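Local coordinates for protein acetyltransferase (Brucella abortus str. 2308 A, PDB 4ZBG) that binds acetyl coenzyme A and, as a member of the GNAT family, probably transfers its acetyl group to an amine of a substrate, at residues 11-16 against 55-60; 72-77 against 162-167; 27-32 against 88-93. One frame throughout, in Å; residues are numbered along the deposited sequence. Where two conformers were deposited one is given.

In the fold
All three contacts build on one mixed sheet, the core of a GNAT fold. Contact 1 (11-16 with 55-60), partly buried, zips the N-terminal strand 10-13 onto strand 55-61 and adds a salt bridge and a serine-carboxylate bond to its backbone ladder. Contact 2 (72-77 with 162-167) lies at the surface, some 24 Å between centres from each of the others; a late short strand pairs with the far end of strand 64-76, mostly through backbone atoms and one water. Contact 3 (27-32 with 88-93) is buried and differs in kind: helix 19-30 packs on strand 83-91 by apolar touch, while backbone groups of V89 and V91 bind acetyl coenzyme A.

Contact 1. Residues 11-16 against 55-60; sequences IRKERP and LSLVAE
R12 and V58 form the antiparallel hydrogen-bonded pair that joins these two strands: R12 N donates to V58 O at 3.0 Å and V58 N to R12 O at 2.9 Å. The ladder runs on past the end of strand 10-13, where E14 N reaches S56 O at 2.8 Å.

Charge gathers at two places. R12, extended from CG to NE, grips the carboxylate of E60 side-on: NE meets OE1 of E60 at 3.0 Å, and NH2 takes its OE2. Both oxygens lie close to the guanidinium plane but are approached from above the carboxylate plane, the two planes standing 58° apart. A methyl, V58 CG2, lies over one face of the R12 guanidinium, 3.8 Å above the centre of its plane. NH1 turns to K13 O and D18, and H10 is a second partner for E60 OE1. At the other end S56 OG, anti to its backbone N (chi1 177°), donates to E14 OE1 at 2.6 Å, while E14 OE2 pairs with R48.

Among apolar groups, I11 CG2 lies 4.1 Å from L57 CD1, and K13 CG touches L57 CD2.

Strand 64-76 pairs with strand 55-61 along its other edge. Helix 100-114 packs on the face carrying I11 and A59, and helix 19-30 on the one carrying V58, meeting it through I22.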
loop_
_atom_site.group_PDB
_atom_site.type_symbol
_atom_site.label_atom_id
_atom_site.label_comp_id
_atom_site.label_asym_id
_atom_site.label_seq_id
_atom_site.Cartn_x
_atom_site.Cartn_y
_atom_site.Cartn_z
ATOM N N ILE A 11 -13.043 1.902 -6.860
ATOM C CA ILE A 11 -11.663 1.477 -6.742
ATOM C C ILE A 11 -11.276 0.691 -7.977
ATOM O O ILE A 11 -12.042 -0.137 -8.451
ATOM C CB ILE A 11 -11.466 0.666 -5.453
ATOM C CG1 ILE A 11 -11.673 1.579 -4.248
ATOM C CG2 ILE A 11 -10.081 0.046 -5.414
ATOM C CD1 ILE A 11 -11.762 0.844 -2.934
ATOM N N ARG A 12 -10.093 0.960 -8.512
ATOM C CA ARG A 12 -9.608 0.212 -9.662
ATOM C C ARG A 12 -8.090 0.156 -9.634
ATOM O O ARG A 12 -7.435 0.914 -8.902
ATOM C CB ARG A 12 -10.065 0.867 -10.968
ATOM C CG ARG A 12 -9.576 2.298 -11.142
ATOM C CD ARG A 12 -9.756 2.783 -12.571
ATOM N NE ARG A 12 -9.398 4.192 -12.718
ATOM C CZ ARG A 12 -8.161 4.636 -12.922
ATOM N NH1 ARG A 12 -7.148 3.782 -12.988
ATOM N NH2 ARG A 12 -7.934 5.936 -13.052
ATOM N N LYS A 13 -7.528 -0.743 -10.427
ATOM C CA LYS A 13 -6.084 -0.793 -10.617
ATOM C C LYS A 13 -5.616 0.449 -11.354
ATOM O O LYS A 13 -6.328 0.988 -12.208
ATOM C CB LYS A 13 -5.674 -2.025 -11.421
ATOM C CG LYS A 13 -5.690 -3.326 -10.645
ATOM C CD LYS A 13 -5.140 -4.461 -11.497
ATOM C CE LYS A 13 -5.454 -5.816 -10.893
ATOM N NZ LYS A 13 -5.121 -6.919 -11.833
ATOM N N GLU A 14 -4.409 0.888 -11.035
ATOM C CA GLU A 14 -3.839 2.021 -11.735
ATOM C C GLU A 14 -3.645 1.695 -13.207
ATOM O O GLU A 14 -3.537 0.525 -13.609
ATOM C CB GLU A 14 -2.489 2.412 -11.126
ATOM C CG GLU A 14 -1.329 1.539 -11.578
ATOM C CD GLU A 14 0.031 2.186 -11.326
ATOM O OE1 GLU A 14 0.211 2.818 -10.267
ATOM O OE2 GLU A 14 0.926 2.059 -12.193
ATOM N N ARG A 15 -3.610 2.737 -14.016
ATOM C CA ARG A 15 -3.137 2.612 -15.381
ATOM C C ARG A 15 -2.006 3.623 -15.523
ATOM O O ARG A 15 -1.904 4.544 -14.716
ATOM C CB ARG A 15 -4.272 2.860 -16.371
ATOM C CG ARG A 15 -5.050 4.112 -16.124
ATOM C CD ARG A 15 -6.409 3.994 -16.789
ATOM N NE ARG A 15 -6.304 3.756 -18.228
ATOM C CZ ARG A 15 -6.212 4.727 -19.130
ATOM N NH1 ARG A 15 -6.204 5.991 -18.731
ATOM N NH2 ARG A 15 -6.131 4.439 -20.424
ATOM N N PRO A 16 -1.129 3.433 -16.520
ATOM C CA PRO A 16 0.051 4.292 -16.690
ATOM C C PRO A 16 -0.272 5.783 -16.664
ATOM O O PRO A 16 0.500 6.588 -16.132
ATOM C CB PRO A 16 0.558 3.904 -18.080
ATOM C CG PRO A 16 0.133 2.503 -18.248
ATOM C CD PRO A 16 -1.145 2.330 -17.496
ATOM N N LEU A 55 0.883 -4.423 -6.811
ATOM C CA LEU A 55 -0.499 -4.008 -6.902
ATOM C C LEU A 55 -0.582 -2.534 -6.558
ATOM O O LEU A 55 0.024 -2.082 -5.583
ATOM C CB LEU A 55 -1.357 -4.840 -5.946
ATOM C CG LEU A 55 -2.851 -4.549 -5.980
ATOM C CD1 LEU A 55 -3.442 -4.846 -7.338
ATOM C CD2 LEU A 55 -3.548 -5.365 -4.908
ATOM N N SER A 56 -1.327 -1.787 -7.367
ATOM C CA SER A 56 -1.459 -0.354 -7.181
ATOM C C SER A 56 -2.904 -0.016 -7.480
ATOM O O SER A 56 -3.357 -0.181 -8.616
ATOM C CB SER A 56 -0.530 0.376 -8.144
ATOM O OG SER A 56 -0.682 1.780 -8.028
ATOM N N LEU A 57 -3.638 0.406 -6.450
ATOM C CA LEU A 57 -5.058 0.713 -6.597
ATOM C C LEU A 57 -5.298 2.177 -6.323
ATOM O O LEU A 57 -4.642 2.771 -5.462
ATOM C CB LEU A 57 -5.907 -0.093 -5.616
ATOM C CG LEU A 57 -5.814 -1.615 -5.655
ATOM C CD1 LEU A 57 -6.743 -2.216 -4.610
ATOM C CD2 LEU A 57 -6.131 -2.152 -7.037
ATOM N N VAL A 58 -6.262 2.742 -7.042
ATOM C CA VAL A 58 -6.722 4.097 -6.789
ATOM C C VAL A 58 -8.201 4.098 -6.437
ATOM O O VAL A 58 -8.972 3.261 -6.915
ATOM C CB VAL A 58 -6.448 5.045 -7.970
ATOM C CG1 VAL A 58 -4.954 5.234 -8.177
ATOM C CG2 VAL A 58 -7.145 4.551 -9.242
ATOM N N ALA A 59 -8.581 5.047 -5.591
ATOM C CA ALA A 59 -9.970 5.398 -5.362
ATOM C C ALA A 59 -10.225 6.642 -6.200
ATOM O O ALA A 59 -9.535 7.648 -6.044
ATOM C CB ALA A 59 -10.199 5.701 -3.904
ATOM N N GLU A 60 -11.220 6.573 -7.079
ATOM C CA GLU A 60 -11.486 7.623 -8.050
ATOM C C GLU A 60 -12.931 8.083 -7.915
ATOM O O GLU A 60 -13.850 7.271 -7.742
ATOM C CB GLU A 60 -11.244 7.069 -9.454
ATOM C CG GLU A 60 -11.400 8.042 -10.610
ATOM C CD GLU A 60 -10.980 7.399 -11.918
ATOM O OE1 GLU A 60 -11.439 6.266 -12.182
ATOM O OE2 GLU A 60 -10.173 7.999 -12.661
#

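Contact 2. Residues 72-77 against 162-167; sequences SPVLIG and GDVAYH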
loop_
_atom_site.group_PDB
_atom_site.type_symbol
_atom_site.label_atom_id
_atom_site.label_comp_id
_atom_site.label_asym_id
_atom_site.label_seq_id
_atom_site.Cartn_x
_atom_site.Cartn_y
_atom_site.Cartn_z
ATOM N N SER A 72 4.118 -4.325 -2.576
ATOM C CA SER A 72 5.348 -4.758 -3.239
ATOM C C SER A 72 5.895 -5.974 -2.499
ATOM O O SER A 72 5.555 -6.193 -1.335
ATOM C CB SER A 72 6.376 -3.611 -3.270
ATOM O OG SER A 72 6.650 -3.116 -1.977
ATOM N N PRO A 73 6.742 -6.780 -3.159
ATOM C CA PRO A 73 7.213 -7.992 -2.478
ATOM C C PRO A 73 8.194 -7.654 -1.368
ATOM O O PRO A 73 8.965 -6.701 -1.491
ATOM C CB PRO A 73 7.946 -8.763 -3.591
ATOM C CG PRO A 73 7.478 -8.148 -4.876
ATOM C CD PRO A 73 7.256 -6.698 -4.538
ATOM N N VAL A 74 8.162 -8.428 -0.290
ATOM C CA VAL A 74 9.221 -8.359 0.705
ATOM C C VAL A 74 9.950 -9.688 0.701
ATOM O O VAL A 74 9.357 -10.737 0.457
ATOM C CB VAL A 74 8.696 -8.024 2.122
ATOM C CG1 VAL A 74 8.002 -6.677 2.145
ATOM C CG2 VAL A 74 7.788 -9.133 2.662
ATOM N N LEU A 75 11.248 -9.643 0.950
ATOM C CA LEU A 75 12.024 -10.864 1.117
ATOM C C LEU A 75 12.041 -11.210 2.586
ATOM O O LEU A 75 12.072 -10.320 3.437
ATOM C CB LEU A 75 13.461 -10.666 0.645
ATOM C CG LEU A 75 13.630 -10.327 -0.834
ATOM C CD1 LEU A 75 15.092 -10.110 -1.165
ATOM C CD2 LEU A 75 13.051 -11.426 -1.705
ATOM N N ILE A 76 12.028 -12.504 2.882
ATOM C CA ILE A 76 12.165 -12.975 4.253
ATOM C C ILE A 76 13.402 -13.853 4.304
ATOM O O ILE A 76 13.449 -14.900 3.660
ATOM C CB ILE A 76 10.920 -13.724 4.727
ATOM C CG1 ILE A 76 9.702 -12.799 4.699
ATOM C CG2 ILE A 76 11.150 -14.288 6.133
ATOM C CD1 ILE A 76 8.398 -13.528 4.924
ATOM N N GLY A 77 14.409 -13.430 5.061
ATOM C CA GLY A 77 15.686 -14.122 5.054
ATOM C C GLY A 77 16.259 -14.256 3.653
ATOM O O GLY A 77 16.928 -15.244 3.333
ATOM N N GLY A 162 12.807 -14.778 9.758
ATOM C CA GLY A 162 13.868 -14.254 8.921
ATOM C C GLY A 162 13.765 -12.747 8.808
ATOM O O GLY A 162 12.690 -12.180 8.995
ATOM N N ASP A 163 14.884 -12.101 8.508
ATOM C CA ASP A 163 14.908 -10.656 8.341
ATOM C C ASP A 163 13.968 -10.247 7.211
ATOM O O ASP A 163 13.994 -10.841 6.135
ATOM C CB ASP A 163 16.321 -10.184 8.010
ATOM C CG ASP A 163 17.280 -10.329 9.177
ATOM O OD1 ASP A 163 16.819 -10.555 10.317
ATOM O OD2 ASP A 163 18.499 -10.200 8.951
ATOM N N VAL A 164 13.138 -9.239 7.469
ATOM C CA VAL A 164 12.221 -8.710 6.469
ATOM C C VAL A 164 12.908 -7.595 5.709
ATOM O O VAL A 164 13.357 -6.613 6.302
ATOM C CB VAL A 164 10.940 -8.182 7.129
ATOM C CG1 VAL A 164 10.026 -7.530 6.088
ATOM C CG2 VAL A 164 10.229 -9.301 7.850
ATOM N N ALA A 165 12.987 -7.733 4.393
ATOM C CA ALA A 165 13.584 -6.694 3.568
ATOM C C ALA A 165 12.558 -6.182 2.564
ATOM O O ALA A 165 12.047 -6.940 1.738
ATOM C CB ALA A 165 14.810 -7.237 2.841
ATOM N N TYR A 166 12.254 -4.894 2.640
ATOM C CA TYR A 166 11.453 -4.258 1.604
ATOM C C TYR A 166 12.320 -4.079 0.365
ATOM O O TYR A 166 13.549 -4.197 0.417
ATOM C CB TYR A 166 10.936 -2.899 2.076
ATOM C CG TYR A 166 9.720 -2.947 2.991
ATOM C CD1 TYR A 166 9.736 -3.666 4.185
ATOM C CD2 TYR A 166 8.562 -2.244 2.678
ATOM C CE1 TYR A 166 8.632 -3.694 5.030
ATOM C CE2 TYR A 166 7.457 -2.269 3.515
ATOM C CZ TYR A 166 7.499 -2.990 4.687
ATOM O OH TYR A 166 6.400 -3.005 5.517
ATOM N N HIS A 167 11.677 -3.770 -0.750
ATOM C CA HIS A 167 12.377 -3.534 -1.996
ATOM C C HIS A 167 13.362 -2.376 -1.850
ATOM O O HIS A 167 13.146 -1.457 -1.044
ATOM C CB HIS A 167 11.357 -3.209 -3.088
ATOM C CG HIS A 167 11.946 -3.173 -4.458
ATOM N ND1 HIS A 167 12.507 -2.036 -4.997
ATOM C CD2 HIS A 167 12.082 -4.143 -5.394
ATOM C CE1 HIS A 167 12.957 -2.304 -6.209
ATOM N NE2 HIS A 167 12.709 -3.576 -6.475
HETATM O O HOH W 1 8.889 -4.111 -0.637
#
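L75 and A165 make the antiparallel hydrogen-bonded pair at the middle of this short ladder, which ties the segment 162-167 to the end of strand 64-76. L75 N donates to A165 O and A165 N to L75 O, both at 2.9 Å. Two residues on, G77 N binds D163 O at 2.8 Å, and I76 and V164 form the non-hydrogen-bonded pair between these rungs. CA-H...O contacts fill in the ladder, among them V164 CA to L75 O at 3.4 Å.

Beyond Y166 direct backbone bonding gives way to water. A single molecule accepts from H167 N and donates to P73 O, at 2.7 Å, and to S72 OG, so three groups of the two segments share it.

Among the side chains, V74 and Y166 lie side by side, pointing the same way. V74 CG1, anti to its carbonyl carbon (chi1 -61°), makes a CH-pi contact over one face of the tyrosine ring, 4.1 Å from the centroid and somewhat toward the rim at CD1. F170 meets the same ring edge-to-face, and V121 of strand 119-122 touches both V74 and Y166. V74 CB also nears V164 CG1 at 4.2 Å; L75 and A165 bring their CB atoms together on the other face. At the G77 end two glycines come close, G77 CA 4.3 Å from G162 CA, and I76 CG2 lies against G162.

The chemistry is thus largely that of the main chain, with specific side-chain packing concentrated at V74 and Y166 and a water completing the pairing where P73 and H167 face each other without a direct backbone bond.

Contact 3. Residues 27-32 against 88-93; sequences EAAFRP and PVSVLP. With ACO (acetyl coenzyme *a), chain B.
F30 and P88 meet where helix 19-30 lies beside strand 83-91, the strand of the GNAT fold along which the pantetheine arm of acetyl coenzyme A is bound. P88, preceded by a cis peptide bond, sets its CB 3.8 Å from F30 CE2, approaching the ring obliquely, and it also touches V44 of helix 40-49.

V89 points its side chain away from the helix and uses its backbone on the cofactor. Its N donates to the thioester carbonyl O of acetyl coenzyme A at 3.2 Å, a contact that would help polarise this carbonyl, and its O accepts from the cofactor's N4P at 2.8 Å. CG1 of V89 also touches the acetyl O.

S90 turns back to the helix. Its CB packs against A29 CB, and OG, anti to the carbonyl carbon (chi1 -54°), lies at the edge of the F30 ring, 3.3 Å from CE2.

V91 also gives its N-H to the cofactor, donating to O9P at 3.0 Å and extending the strand's pairing with the pantetheine, while its CG2 lies by the pyrophosphate atoms O4A and O6A. V91 O, unlike that of V89, accepts from Q96, and it comes near A29 CB.

L92 brings CD2 toward A28 CB, and P93 lays its ring against the same helical turn, with CG near A28 O.

Alongside both helix and strand, the pantetheine arm passes over the F30 ring, and its C6P sits 3.5 Å above the ring plane, over the centre.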
loop_
_atom_site.group_PDB
_atom_site.type_symbol
_atom_site.label_atom_id
_atom_site.label_comp_id
_atom_site.label_asym_id
_atom_site.label_seq_id
_atom_site.Cartn_x
_atom_site.Cartn_y
_atom_site.Cartn_z
ATOM N N GLU A 27 2.060 12.778 -2.348
ATOM C CA GLU A 27 2.867 13.850 -1.794
ATOM C C GLU A 27 2.037 14.806 -0.951
ATOM O O GLU A 27 2.516 15.303 0.067
ATOM C CB GLU A 27 3.672 14.548 -2.891
ATOM C CG GLU A 27 4.753 13.603 -3.410
ATOM C CD GLU A 27 5.604 14.147 -4.534
ATOM O OE1 GLU A 27 5.264 15.179 -5.139
ATOM O OE2 GLU A 27 6.629 13.506 -4.819
ATOM N N ALA A 28 0.777 15.020 -1.332
ATOM C CA ALA A 28 -0.117 15.850 -0.524
ATOM C C ALA A 28 -0.390 15.189 0.821
ATOM O O ALA A 28 -0.393 15.846 1.862
ATOM C CB ALA A 28 -1.421 16.106 -1.254
ATOM N N ALA A 29 -0.610 13.879 0.809
ATOM C CA ALA A 29 -0.910 13.157 2.044
ATOM C C ALA A 29 0.271 13.182 3.018
ATOM O O ALA A 29 0.089 13.305 4.231
ATOM C CB ALA A 29 -1.311 11.726 1.730
ATOM N N PHE A 30 1.489 13.054 2.497
ATOM C CA PHE A 30 2.678 12.945 3.347
ATOM C C PHE A 30 3.331 14.290 3.653
ATOM O O PHE A 30 4.187 14.368 4.525
ATOM C CB PHE A 30 3.690 11.971 2.742
ATOM C CG PHE A 30 3.326 10.534 2.962
ATOM C CD1 PHE A 30 3.704 9.886 4.127
ATOM C CD2 PHE A 30 2.548 9.848 2.041
ATOM C CE1 PHE A 30 3.350 8.570 4.352
ATOM C CE2 PHE A 30 2.189 8.528 2.264
ATOM C CZ PHE A 30 2.592 7.888 3.416
ATOM N N ARG A 31 2.928 15.358 2.962
ATOM C CA ARG A 31 3.582 16.650 3.152
ATOM C C ARG A 31 3.656 17.106 4.618
ATOM O O ARG A 31 4.711 17.564 5.048
ATOM C CB ARG A 31 2.957 17.736 2.262
ATOM C CG ARG A 31 3.805 18.999 2.180
ATOM C CD ARG A 31 3.353 19.908 1.049
ATOM N NE ARG A 31 3.432 19.250 -0.253
ATOM C CZ ARG A 31 2.379 18.983 -1.020
ATOM N NH1 ARG A 31 1.158 19.326 -0.622
ATOM N NH2 ARG A 31 2.544 18.376 -2.187
ATOM N N PRO A 32 2.563 16.951 5.403
ATOM C CA PRO A 32 2.640 17.387 6.809
ATOM C C PRO A 32 3.051 16.291 7.786
ATOM O O PRO A 32 3.077 16.535 8.988
ATOM C CB PRO A 32 1.204 17.803 7.111
ATOM C CG PRO A 32 0.392 16.867 6.280
ATOM C CD PRO A 32 1.171 16.665 5.005
ATOM N N PRO A 88 3.331 2.880 0.348
ATOM C CA PRO A 88 2.437 3.777 1.091
ATOM C C PRO A 88 0.962 3.573 0.757
ATOM O O PRO A 88 0.620 3.026 -0.291
ATOM C CB PRO A 88 2.865 5.164 0.599
ATOM C CG PRO A 88 3.378 4.914 -0.766
ATOM C CD PRO A 88 4.104 3.596 -0.682
ATOM N N VAL A 89 0.111 4.001 1.684
ATOM C CA VAL A 89 -1.299 4.243 1.417
ATOM C C VAL A 89 -1.534 5.718 1.716
ATOM O O VAL A 89 -1.029 6.240 2.719
ATOM C CB VAL A 89 -2.226 3.293 2.226
ATOM C CG1 VAL A 89 -1.959 3.362 3.728
ATOM C CG2 VAL A 89 -3.690 3.578 1.907
ATOM N N SER A 90 -2.289 6.382 0.844
ATOM C CA SER A 90 -2.431 7.834 0.878
ATOM C C SER A 90 -3.840 8.216 0.492
ATOM O O SER A 90 -4.367 7.700 -0.485
ATOM C CB SER A 90 -1.501 8.484 -0.159
ATOM O OG SER A 90 -0.161 8.068 -0.005
ATOM N N VAL A 91 -4.433 9.141 1.233
ATOM C CA VAL A 91 -5.736 9.696 0.873
ATOM C C VAL A 91 -5.613 11.211 0.936
ATOM O O VAL A 91 -4.968 11.735 1.840
ATOM C CB VAL A 91 -6.859 9.163 1.800
ATOM C CG1 VAL A 91 -8.188 9.906 1.571
ATOM C CG2 VAL A 91 -7.039 7.662 1.597
ATOM N N LEU A 92 -6.216 11.918 -0.021
ATOM C CA LEU A 92 -6.203 13.377 0.010
ATOM C C LEU A 92 -6.638 13.849 1.386
ATOM O O LEU A 92 -7.663 13.394 1.890
ATOM C CB LEU A 92 -7.178 13.937 -1.019
ATOM C CG LEU A 92 -6.725 13.931 -2.475
ATOM C CD1 LEU A 92 -7.850 14.429 -3.369
ATOM C CD2 LEU A 92 -5.480 14.788 -2.660
ATOM N N PRO A 93 -5.870 14.770 1.990
ATOM C CA PRO A 93 -6.211 15.215 3.342
ATOM C C PRO A 93 -7.685 15.584 3.537
ATOM O O PRO A 93 -8.289 15.176 4.535
ATOM C CB PRO A 93 -5.285 16.413 3.538
ATOM C CG PRO A 93 -4.030 15.960 2.836
ATOM C CD PRO A 93 -4.526 15.235 1.590
HETATM N N1A ACO B . -17.277 7.687 11.185
HETATM C C2A ACO B . -16.414 7.715 12.194
HETATM N N3A ACO B . -15.122 7.500 12.014
HETATM C C4A ACO B . -14.646 7.242 10.791
HETATM C C5A ACO B . -15.506 7.201 9.718
HETATM C C6A ACO B . -16.868 7.438 9.954
HETATM N N6A ACO B . -17.816 7.411 8.859
HETATM N N7A ACO B . -14.785 6.924 8.625
HETATM C C8A ACO B . -13.525 6.791 9.013
HETATM N N9A ACO B . -13.413 6.981 10.317
HETATM C C1B ACO B . -12.187 6.914 11.110
HETATM C C2B ACO B . -11.602 5.711 11.141
HETATM O O2B ACO B . -12.169 4.817 12.125
HETATM C C3B ACO B . -10.011 6.063 11.493
HETATM O O3B ACO B . -9.879 6.419 12.895
HETATM P P3B ACO B . -9.370 5.362 14.050
HETATM O O7A ACO B . -9.329 6.162 15.330
HETATM O O8A ACO B . -8.001 4.850 13.670
HETATM O O9A ACO B . -10.380 4.237 14.111
HETATM C C4B ACO B . -9.739 7.121 10.723
HETATM O O4B ACO B . -11.126 7.793 10.392
HETATM C C5B ACO B . -9.102 6.842 9.350
HETATM O O5B ACO B . -9.741 5.746 8.744
HETATM P P1A ACO B . -10.135 5.749 7.155
HETATM O O1A ACO B . -11.175 6.781 6.836
HETATM O O2A ACO B . -10.434 4.322 6.789
HETATM O O3A ACO B . -8.745 6.108 6.415
HETATM P P2A ACO B . -8.385 7.451 5.596
HETATM O O4A ACO B . -9.164 7.511 4.320
HETATM O O5A ACO B . -8.419 8.655 6.495
HETATM O O6A ACO B . -6.861 7.083 5.189
HETATM C CBP ACO B . -4.545 7.214 5.757
HETATM C CCP ACO B . -5.930 6.718 6.182
HETATM C CDP ACO B . -3.529 6.722 6.785
HETATM C CEP ACO B . -4.242 6.640 4.377
HETATM C CAP ACO B . -4.569 8.743 5.703
HETATM O OAP ACO B . -4.705 9.231 7.016
HETATM C C9P ACO B . -3.322 9.366 5.073
HETATM O O9P ACO B . -3.170 9.462 3.892
HETATM N N8P ACO B . -2.345 9.848 6.005
HETATM C C7P ACO B . -1.122 10.483 5.567
HETATM C C6P ACO B . -0.180 9.486 4.909
HETATM C C5P ACO B . 0.102 8.311 5.821
HETATM O O5P ACO B . 0.505 8.452 6.934
HETATM N N4P ACO B . -0.138 7.007 5.275
HETATM C C3P ACO B . 0.108 5.828 6.079
HETATM C C2P ACO B . 1.595 5.498 6.114
HETATM S S1P ACO B . 1.819 3.889 6.919
HETATM C C ACO B . 1.528 2.694 5.604
HETATM O O ACO B . 1.381 3.055 4.479
HETATM C CH3 ACO B . 1.473 1.231 6.007
#